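Local coordinates for putative Acetyltransferase (PDB 3DDD), which binds coenzyme A and probably transfers acyl groups from its thioester to a still undefined acceptor, as other GNAT-family acetyltransferases do, at residues A[120-131]-A[263-274]; A[57-66]-A[76-84]. All blocks are in the same frame, centred on the assembly; numbering follows the deposited sequence.

Contact 1 of 2, residues A[120-131]-A[263-274]; sequences DTIRLDASSQGY and CMRMRLGSKIEE. With COA (coenzyme A), chain B; EDO (1,2-ethanediol), chain E.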
# COMPACT_ATOMS: atom_id res chain seq x y z
N ASP A 120 -2.61 -8.10 -16.78
CA ASP A 120 -3.55 -7.31 -17.56
C ASP A 120 -4.30 -6.23 -16.79
O ASP A 120 -5.05 -5.43 -17.38
CB ASP A 120 -4.55 -8.25 -18.25
CG ASP A 120 -3.88 -9.15 -19.30
OD1 ASP A 120 -2.82 -8.79 -19.87
OD2 ASP A 120 -4.43 -10.23 -19.54
N THR A 121 -4.10 -6.16 -15.50
CA THR A 121 -4.67 -5.08 -14.72
C THR A 121 -3.62 -4.50 -13.81
O THR A 121 -2.90 -5.22 -13.15
CB THR A 121 -5.88 -5.56 -13.94
OG1 THR A 121 -6.88 -5.90 -14.90
CG2 THR A 121 -6.41 -4.44 -12.98
N ILE A 122 -3.51 -3.17 -13.82
CA ILE A 122 -2.63 -2.47 -12.89
C ILE A 122 -3.48 -1.47 -12.13
O ILE A 122 -4.27 -0.75 -12.72
CB ILE A 122 -1.42 -1.80 -13.62
CG1 ILE A 122 -0.47 -2.88 -14.17
CG2 ILE A 122 -0.65 -0.90 -12.67
CD1 ILE A 122 0.50 -2.39 -15.21
N ARG A 123 -3.30 -1.44 -10.82
CA ARG A 123 -4.05 -0.53 -9.97
C ARG A 123 -3.14 0.24 -9.03
O ARG A 123 -1.97 -0.09 -8.83
CB ARG A 123 -5.12 -1.30 -9.19
CG ARG A 123 -6.13 -1.95 -10.09
CD ARG A 123 -6.90 -3.01 -9.41
NE ARG A 123 -8.02 -2.51 -8.61
CZ ARG A 123 -8.52 -3.14 -7.55
NH1 ARG A 123 -7.98 -4.27 -7.10
NH2 ARG A 123 -9.54 -2.59 -6.91
N LEU A 124 -3.70 1.28 -8.44
CA LEU A 124 -2.98 2.16 -7.54
C LEU A 124 -3.94 3.04 -6.77
O LEU A 124 -5.10 3.18 -7.13
CB LEU A 124 -1.99 3.04 -8.32
CG LEU A 124 -2.55 3.91 -9.45
CD1 LEU A 124 -3.21 5.20 -8.92
CD2 LEU A 124 -1.46 4.22 -10.42
N ASP A 125 -3.42 3.65 -5.71
CA ASP A 125 -4.13 4.63 -4.89
C ASP A 125 -3.47 5.99 -5.02
O ASP A 125 -2.37 6.21 -4.50
CB ASP A 125 -4.16 4.17 -3.46
CG ASP A 125 -5.07 2.99 -3.28
OD1 ASP A 125 -6.29 3.19 -3.44
OD2 ASP A 125 -4.57 1.86 -3.00
N ALA A 126 -4.16 6.86 -5.76
CA ALA A 126 -3.68 8.18 -6.19
C ALA A 126 -3.92 9.33 -5.22
O ALA A 126 -5.07 9.64 -4.91
CB ALA A 126 -4.38 8.56 -7.55
N SER A 127 -2.85 10.03 -4.85
CA SER A 127 -2.93 11.31 -4.14
C SER A 127 -3.31 12.42 -5.11
O SER A 127 -3.45 12.17 -6.31
CB SER A 127 -1.59 11.63 -3.50
OG SER A 127 -0.61 11.99 -4.48
N SER A 128 -3.49 13.64 -4.61
CA SER A 128 -3.78 14.81 -5.46
C SER A 128 -2.66 15.16 -6.42
O SER A 128 -2.93 15.62 -7.52
CB SER A 128 -4.04 16.06 -4.63
OG SER A 128 -5.17 15.88 -3.84
N GLN A 129 -1.40 15.00 -6.00
CA GLN A 129 -0.29 15.29 -6.88
C GLN A 129 -0.14 14.23 -7.96
O GLN A 129 0.18 14.56 -9.10
CB GLN A 129 1.01 15.48 -6.08
CG GLN A 129 1.05 16.76 -5.27
CD GLN A 129 2.33 16.94 -4.46
OE1 GLN A 129 3.35 16.29 -4.69
NE2 GLN A 129 2.28 17.85 -3.50
N GLY A 130 -0.37 12.97 -7.62
CA GLY A 130 -0.19 11.88 -8.58
C GLY A 130 -1.29 11.78 -9.62
O GLY A 130 -1.04 11.43 -10.78
N TYR A 131 -2.52 12.09 -9.21
CA TYR A 131 -3.72 11.84 -10.01
C TYR A 131 -3.55 12.21 -11.47
O TYR A 131 -3.88 11.42 -12.36
CB TYR A 131 -4.92 12.57 -9.38
CG TYR A 131 -6.24 12.26 -10.05
CD1 TYR A 131 -6.98 11.16 -9.65
CD2 TYR A 131 -6.74 13.06 -11.06
CE1 TYR A 131 -8.15 10.84 -10.25
CE2 TYR A 131 -7.95 12.74 -11.71
CZ TYR A 131 -8.64 11.62 -11.29
OH TYR A 131 -9.84 11.27 -11.85
N CYS A 263 -7.20 8.98 -1.04
CA CYS A 263 -6.74 8.74 -2.38
C CYS A 263 -7.89 8.26 -3.22
O CYS A 263 -8.93 7.86 -2.71
CB CYS A 263 -5.68 7.65 -2.40
SG CYS A 263 -4.17 8.17 -1.60
N MSE A 264 -7.66 8.28 -4.51
CA MSE A 264 -8.58 7.72 -5.43
C MSE A 264 -7.88 6.46 -5.92
O MSE A 264 -6.75 6.51 -6.38
CB MSE A 264 -8.89 8.72 -6.54
CG MSE A 264 -9.75 8.17 -7.66
SE MSE A 264 -11.52 7.67 -7.11
CE MSE A 264 -12.35 9.47 -7.06
N ARG A 265 -8.55 5.33 -5.75
CA ARG A 265 -8.06 4.10 -6.29
C ARG A 265 -8.36 4.19 -7.78
O ARG A 265 -9.36 4.74 -8.17
CB ARG A 265 -8.75 2.91 -5.63
CG ARG A 265 -8.33 1.55 -6.10
CD ARG A 265 -8.71 0.50 -5.03
NE ARG A 265 -7.75 0.56 -3.92
CZ ARG A 265 -7.51 -0.40 -3.04
NH1 ARG A 265 -8.20 -1.54 -3.09
NH2 ARG A 265 -6.56 -0.23 -2.12
N MSE A 266 -7.43 3.70 -8.60
CA MSE A 266 -7.54 3.80 -10.05
C MSE A 266 -7.07 2.51 -10.71
O MSE A 266 -6.34 1.73 -10.09
CB MSE A 266 -6.69 4.96 -10.56
CG MSE A 266 -7.02 6.31 -9.97
SE MSE A 266 -5.94 7.71 -10.70
CE MSE A 266 -7.04 8.17 -12.22
N ARG A 267 -7.47 2.30 -11.95
CA ARG A 267 -7.24 1.05 -12.66
C ARG A 267 -6.91 1.25 -14.13
O ARG A 267 -7.55 2.04 -14.85
CB ARG A 267 -8.47 0.12 -12.53
CG ARG A 267 -8.33 -1.21 -13.25
CD ARG A 267 -9.59 -2.02 -13.16
NE ARG A 267 -10.57 -1.57 -14.15
CZ ARG A 267 -11.60 -0.78 -13.89
NH1 ARG A 267 -11.87 -0.37 -12.67
NH2 ARG A 267 -12.41 -0.44 -14.88
N LEU A 268 -5.91 0.50 -14.59
CA LEU A 268 -5.63 0.36 -16.00
C LEU A 268 -5.79 -1.11 -16.37
O LEU A 268 -5.03 -1.98 -15.91
CB LEU A 268 -4.25 0.89 -16.37
CG LEU A 268 -3.89 0.77 -17.86
CD1 LEU A 268 -4.87 1.54 -18.79
CD2 LEU A 268 -2.47 1.22 -18.08
N GLY A 269 -6.78 -1.39 -17.20
CA GLY A 269 -7.11 -2.75 -17.57
C GLY A 269 -8.48 -3.16 -17.05
O GLY A 269 -9.28 -2.31 -16.64
N SER A 270 -8.72 -4.46 -17.06
CA SER A 270 -10.03 -5.03 -16.72
C SER A 270 -10.23 -5.12 -15.21
O SER A 270 -9.29 -5.39 -14.46
CB SER A 270 -10.22 -6.42 -17.39
OG SER A 270 -9.00 -7.15 -17.38
N LYS A 271 -11.46 -4.83 -14.79
CA LYS A 271 -11.89 -4.96 -13.40
C LYS A 271 -11.57 -6.33 -12.84
O LYS A 271 -11.74 -7.36 -13.50
CB LYS A 271 -13.40 -4.74 -13.27
CG LYS A 271 -13.87 -3.32 -13.50
CD LYS A 271 -15.32 -3.11 -13.08
CE LYS A 271 -15.88 -1.80 -13.65
NZ LYS A 271 -16.78 -1.09 -12.67
N ILE A 272 -11.11 -6.30 -11.60
CA ILE A 272 -10.84 -7.48 -10.81
C ILE A 272 -12.07 -7.72 -9.93
O ILE A 272 -12.55 -6.81 -9.29
CB ILE A 272 -9.59 -7.25 -9.89
CG1 ILE A 272 -8.30 -7.15 -10.73
CG2 ILE A 272 -9.50 -8.33 -8.80
CD1 ILE A 272 -8.16 -8.24 -11.82
N GLU A 273 -12.57 -8.95 -9.93
CA GLU A 273 -13.64 -9.36 -9.03
C GLU A 273 -13.13 -9.26 -7.57
O GLU A 273 -12.25 -10.00 -7.20
CB GLU A 273 -14.10 -10.79 -9.38
CG GLU A 273 -15.42 -11.25 -8.70
CD GLU A 273 -15.78 -12.74 -8.97
OE1 GLU A 273 -15.17 -13.38 -9.88
OE2 GLU A 273 -16.69 -13.27 -8.28
N GLU A 274 -13.66 -8.32 -6.80
CA GLU A 274 -13.30 -8.18 -5.39
C GLU A 274 -14.58 -8.14 -4.55
O GLU A 274 -15.63 -7.84 -5.06
CB GLU A 274 -12.45 -6.92 -5.16
CG GLU A 274 -13.12 -5.61 -5.52
CD GLU A 274 -12.20 -4.40 -5.37
OE1 GLU A 274 -11.03 -4.56 -4.96
OE2 GLU A 274 -12.67 -3.28 -5.66
N1A COA B . -0.02 19.22 -8.20
C2A COA B . -0.88 18.71 -9.13
N3A COA B . -0.40 17.85 -10.10
C4A COA B . 0.92 17.52 -10.09
C5A COA B . 1.80 18.01 -9.15
C6A COA B . 1.32 18.87 -8.20
N6A COA B . 2.21 19.56 -7.53
N7A COA B . 3.04 17.52 -9.37
C8A COA B . 2.95 16.70 -10.44
N9A COA B . 1.64 16.70 -10.88
C1B COA B . 1.03 15.85 -11.92
C2B COA B . 0.63 16.68 -13.13
O2B COA B . -0.46 16.15 -13.82
C3B COA B . 1.85 16.56 -13.99
O3B COA B . 1.55 16.85 -15.31
P3B COA B . 1.62 18.36 -15.88
O7A COA B . 1.56 18.30 -17.40
O8A COA B . 2.95 18.93 -15.47
O9A COA B . 0.37 19.06 -15.47
C4B COA B . 2.17 15.10 -13.76
O4B COA B . 2.01 14.95 -12.37
C5B COA B . 3.54 14.66 -14.21
O5B COA B . 4.49 15.55 -13.74
P1A COA B . 5.95 15.00 -13.42
O1A COA B . 6.93 16.14 -13.55
O2A COA B . 6.35 13.84 -14.29
O3A COA B . 5.74 14.51 -11.90
P2A COA B . 6.90 14.60 -10.79
O4A COA B . 8.29 14.34 -11.24
O5A COA B . 6.79 15.93 -10.07
O6A COA B . 6.40 13.48 -9.73
CBP COA B . 4.76 12.85 -7.94
CCP COA B . 5.04 13.46 -9.33
CDP COA B . 5.65 11.62 -7.78
CEP COA B . 3.29 12.42 -7.94
CAP COA B . 4.80 13.83 -6.74
OAP COA B . 5.20 15.12 -7.09
C9P COA B . 5.52 13.39 -5.49
O9P COA B . 6.76 12.81 -5.44
N8P COA B . 4.94 13.58 -4.33
C7P COA B . 4.96 12.49 -3.39
C6P COA B . 3.70 12.41 -2.57
C5P COA B . 2.47 12.56 -3.40
O5P COA B . 1.69 13.46 -3.03
N4P COA B . 2.31 11.74 -4.48
C3P COA B . 2.65 10.30 -4.63
C2P COA B . 1.55 9.25 -4.31
S1P COA B . 0.20 8.96 -5.52
C1 EDO E . -1.72 -3.78 -17.76
O1 EDO E . -1.47 -4.51 -18.96
C2 EDO E . -2.51 -2.54 -18.12
O2 EDO E . -3.70 -2.89 -18.85

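Contact 2 of 2, residues A[57-66]-A[76-84]; sequences SLEVQPDGCL and GMGCIFFYN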
# COMPACT_ATOMS: atom_id res chain seq x y z
N SER A 57 8.95 -3.93 1.60
CA SER A 57 8.59 -3.76 0.19
C SER A 57 9.53 -4.53 -0.74
O SER A 57 9.07 -5.25 -1.61
CB SER A 57 8.56 -2.28 -0.17
OG SER A 57 7.56 -1.62 0.61
N LEU A 58 10.84 -4.39 -0.54
CA LEU A 58 11.80 -5.13 -1.33
C LEU A 58 11.78 -6.65 -1.08
O LEU A 58 12.18 -7.39 -1.96
CB LEU A 58 13.23 -4.58 -1.15
CG LEU A 58 13.52 -3.18 -1.70
CD1 LEU A 58 14.99 -2.77 -1.48
CD2 LEU A 58 13.13 -3.07 -3.17
N GLU A 59 11.36 -7.11 0.09
CA GLU A 59 11.09 -8.54 0.27
C GLU A 59 9.87 -8.99 -0.55
O GLU A 59 9.85 -10.07 -1.11
CB GLU A 59 10.84 -8.87 1.74
CG GLU A 59 12.07 -9.30 2.48
CD GLU A 59 11.79 -9.70 3.92
OE1 GLU A 59 10.64 -10.12 4.25
OE2 GLU A 59 12.74 -9.58 4.73
N VAL A 60 8.82 -8.17 -0.56
CA VAL A 60 7.62 -8.47 -1.32
C VAL A 60 7.94 -8.48 -2.83
O VAL A 60 7.50 -9.37 -3.57
CB VAL A 60 6.48 -7.48 -0.93
CG1 VAL A 60 5.26 -7.63 -1.81
CG2 VAL A 60 6.11 -7.71 0.57
N GLN A 61 8.73 -7.52 -3.30
CA GLN A 61 9.05 -7.45 -4.72
C GLN A 61 10.49 -7.01 -4.91
O GLN A 61 10.77 -5.82 -5.07
CB GLN A 61 8.07 -6.53 -5.45
CG GLN A 61 8.04 -6.75 -6.98
CD GLN A 61 7.42 -8.09 -7.39
OE1 GLN A 61 6.28 -8.38 -7.06
NE2 GLN A 61 8.18 -8.89 -8.12
N PRO A 62 11.43 -7.97 -4.82
CA PRO A 62 12.86 -7.62 -4.88
C PRO A 62 13.30 -6.80 -6.07
O PRO A 62 14.21 -5.97 -5.95
CB PRO A 62 13.57 -8.97 -4.82
CG PRO A 62 12.59 -9.86 -4.05
CD PRO A 62 11.21 -9.41 -4.54
N ASP A 63 12.68 -7.05 -7.22
CA ASP A 63 12.96 -6.35 -8.46
C ASP A 63 11.85 -5.35 -8.78
O ASP A 63 11.58 -5.03 -9.94
CB ASP A 63 13.09 -7.34 -9.63
CG ASP A 63 11.87 -8.28 -9.77
OD1 ASP A 63 10.93 -8.25 -8.94
OD2 ASP A 63 11.86 -9.09 -10.72
N GLY A 64 11.20 -4.83 -7.76
CA GLY A 64 10.04 -3.99 -8.00
C GLY A 64 10.30 -2.51 -7.95
O GLY A 64 9.43 -1.73 -8.27
N CYS A 65 11.49 -2.11 -7.53
CA CYS A 65 11.74 -0.71 -7.29
C CYS A 65 12.70 -0.12 -8.34
O CYS A 65 13.82 -0.58 -8.52
CB CYS A 65 12.22 -0.49 -5.87
SG CYS A 65 12.60 1.25 -5.53
N LEU A 66 12.20 0.90 -9.04
CA LEU A 66 13.02 1.70 -9.97
C LEU A 66 13.46 3.00 -9.30
O LEU A 66 12.66 3.64 -8.63
CB LEU A 66 12.26 2.00 -11.27
CG LEU A 66 11.96 0.76 -12.13
CD1 LEU A 66 11.42 1.24 -13.42
CD2 LEU A 66 13.21 -0.13 -12.31
N GLY A 76 14.47 10.25 -7.54
CA GLY A 76 13.11 9.74 -7.75
C GLY A 76 13.02 8.22 -7.67
O GLY A 76 13.99 7.51 -7.95
N MSE A 77 11.84 7.72 -7.29
CA MSE A 77 11.61 6.31 -7.12
C MSE A 77 10.18 5.95 -7.36
O MSE A 77 9.28 6.80 -7.29
CB MSE A 77 11.95 5.91 -5.68
CG MSE A 77 10.99 6.44 -4.65
SE MSE A 77 11.57 5.82 -2.88
CE MSE A 77 10.88 4.03 -2.97
N GLY A 78 9.97 4.65 -7.54
CA GLY A 78 8.62 4.07 -7.58
C GLY A 78 8.67 2.56 -7.56
O GLY A 78 9.72 1.98 -7.84
N CYS A 79 7.53 1.93 -7.24
CA CYS A 79 7.46 0.47 -7.12
C CYS A 79 6.26 -0.16 -7.72
O CYS A 79 5.19 0.44 -7.79
CB CYS A 79 7.43 0.03 -5.67
SG CYS A 79 8.78 0.59 -4.72
N ILE A 80 6.46 -1.39 -8.19
CA ILE A 80 5.38 -2.23 -8.68
C ILE A 80 5.41 -3.53 -7.85
O ILE A 80 6.49 -4.03 -7.51
CB ILE A 80 5.47 -2.46 -10.23
CG1 ILE A 80 4.21 -3.14 -10.73
CG2 ILE A 80 6.73 -3.23 -10.65
CD1 ILE A 80 4.03 -3.07 -12.16
N PHE A 81 4.24 -3.97 -7.42
CA PHE A 81 4.08 -5.19 -6.64
C PHE A 81 3.11 -6.11 -7.39
O PHE A 81 1.98 -5.74 -7.65
CB PHE A 81 3.57 -4.87 -5.22
CG PHE A 81 4.45 -3.90 -4.47
CD1 PHE A 81 5.63 -4.32 -3.89
CD2 PHE A 81 4.12 -2.55 -4.38
CE1 PHE A 81 6.46 -3.43 -3.23
CE2 PHE A 81 4.92 -1.66 -3.71
CZ PHE A 81 6.09 -2.09 -3.13
N PHE A 82 3.59 -7.29 -7.75
CA PHE A 82 2.80 -8.28 -8.50
C PHE A 82 2.07 -9.30 -7.67
O PHE A 82 2.63 -9.92 -6.77
CB PHE A 82 3.69 -9.05 -9.48
CG PHE A 82 4.15 -8.23 -10.61
CD1 PHE A 82 3.30 -7.97 -11.66
CD2 PHE A 82 5.41 -7.65 -10.59
CE1 PHE A 82 3.71 -7.16 -12.70
CE2 PHE A 82 5.83 -6.86 -11.60
CZ PHE A 82 4.99 -6.61 -12.67
N TYR A 83 0.80 -9.47 -8.00
CA TYR A 83 0.02 -10.61 -7.55
C TYR A 83 -0.33 -11.46 -8.80
O TYR A 83 0.35 -11.34 -9.85
CB TYR A 83 -1.21 -10.11 -6.78
CG TYR A 83 -0.85 -9.06 -5.79
CD1 TYR A 83 -0.03 -9.36 -4.71
CD2 TYR A 83 -1.27 -7.73 -5.94
CE1 TYR A 83 0.34 -8.40 -3.81
CE2 TYR A 83 -0.93 -6.75 -5.03
CZ TYR A 83 -0.11 -7.09 -3.96
OH TYR A 83 0.26 -6.13 -3.06
N ASN A 84 -1.35 -12.29 -8.73
CA ASN A 84 -1.59 -13.27 -9.81
C ASN A 84 -2.24 -12.64 -11.01
O ASN A 84 -1.94 -12.99 -12.14
CB ASN A 84 -2.45 -14.44 -9.31
CG ASN A 84 -1.81 -15.21 -8.15
OD1 ASN A 84 -0.63 -15.06 -7.88
ND2 ASN A 84 -2.61 -16.02 -7.47

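Contact 1 of 2, residues A[120-131]-A[263-274]
T121 meets S270 where the antiparallel pairing of strand 121-126 with 263-267 runs out: OG1, anti to the carbonyl carbon (chi1 -66°), donates to S270 O in the carbonyl plane, while CG2 lies 3.8 Å from R267 CG. I122 and L268 exchange two nearly straight backbone bonds, I122 N to L268 O and L268 N to I122 O. R123, bent at chi3 (82°), brings NH2 to E274 OE1, 3.1 Å away, within its own guanidinium plane but from above the carboxylate; E142 takes a second salt bridge from the same nitrogen, and Y143 OH bonds E274 OE2. L124 lies alongside M266, L124 CD1 3.9 Å from M266 CB. D125 and R265 point the same way, and R265 grips the carboxylate side-on, NE to OD1 and NH2 to OD2, both 3.0 Å, on the syn sides of the oxygens. T145 also bonds D125 OD1 and the C-terminal carboxylate of G288 also pairs with R265, so this buried charge is held from several directions. The CB of A126 touches M266 SE at 3.6 Å. Beyond the strand S127 forms an ST motif, OG accepting from G130 N, and weakly bonds COA O5P, while Q129 OE1 accepts a hydrogen bond from COA N8P; this is the coenzyme A pocket. Y131, its OH bonded to D141, meets M266 in an oblique Met-aromatic contact, M266 CE 3.5 Å from Y131 CE1. Strand 121-126 thus lies between parallel strand 86-94 and antiparallel 258-267, which pairs onward with 140-149, while helix 131-136 packs on the L124, A126 and M266 face.

Contact 2 of 2, residues A[57-66]-A[76-84]
Q61 reaches strand 76-82 with its amide: OE1 accepts from F82 N at 3.0 Å, the donor standing above the carbonyl plane, and the amide lies at the edge of the F82 ring, the two planes 86° apart. Q61 CB rests 3.6 Å from F81 CD1. F81 turns its edge to the last helical turn, CE1 lying 3.6 Å from S57 O, and the V60 side chain crosses that of F81 at about a right angle, V60 CG1 3.9 Å from F81 CD1. Further on, I80 N bonds G64 O, and L66 and G78 exchange two backbone bonds. C65 and C79 form a non-hydrogen-bonded pair, CB of C65 3.8 Å from C79 SG. These bonds tie strand 65-70 to 73-82 as a beta hairpin of the GNAT fold, reached from helix 47-60 by a type I turn, Q61 to G64. A CB on G64 would clash with I80 O. The Q61 chain, CG anti to the backbone N (chi1 -161°) and bent at chi2, is steadied by NE2 donating almost straight to D63 OD1 at 2.9 Å. An alanine in place of Q61 is likely to leave F82 N without this acceptor and D63 OD1 without the amide that donates to it. Outside, K287 makes a cation-pi contact with F81 and bonds S57 OG, V60 packs on helix 184-192, and I80, F82 and L66 touch helix 103-118.

How the contacts relate
Both contacts pair antiparallel strands, with centres about 16 Å apart and nearest atoms about 5 Å apart. Strand 86-94 lies between them, paired with 73-82 of contact 2 and with 121-126 of contact 1. Contact 2 is local, buried throughout, and mostly apolar, with one glutamine amide bridging helix end and strand. Contact 1 joins residues far apart in sequence, from two GNAT-family regions of the chain, and is only partly buried: arginines and acids fill one face, selenomethionines, leucines and a tyrosine the other, and T121 and S270 lie at one end. The 127-130 loop of contact 1 touches coenzyme A directly, whereas contact 2 does not touch the cofactor.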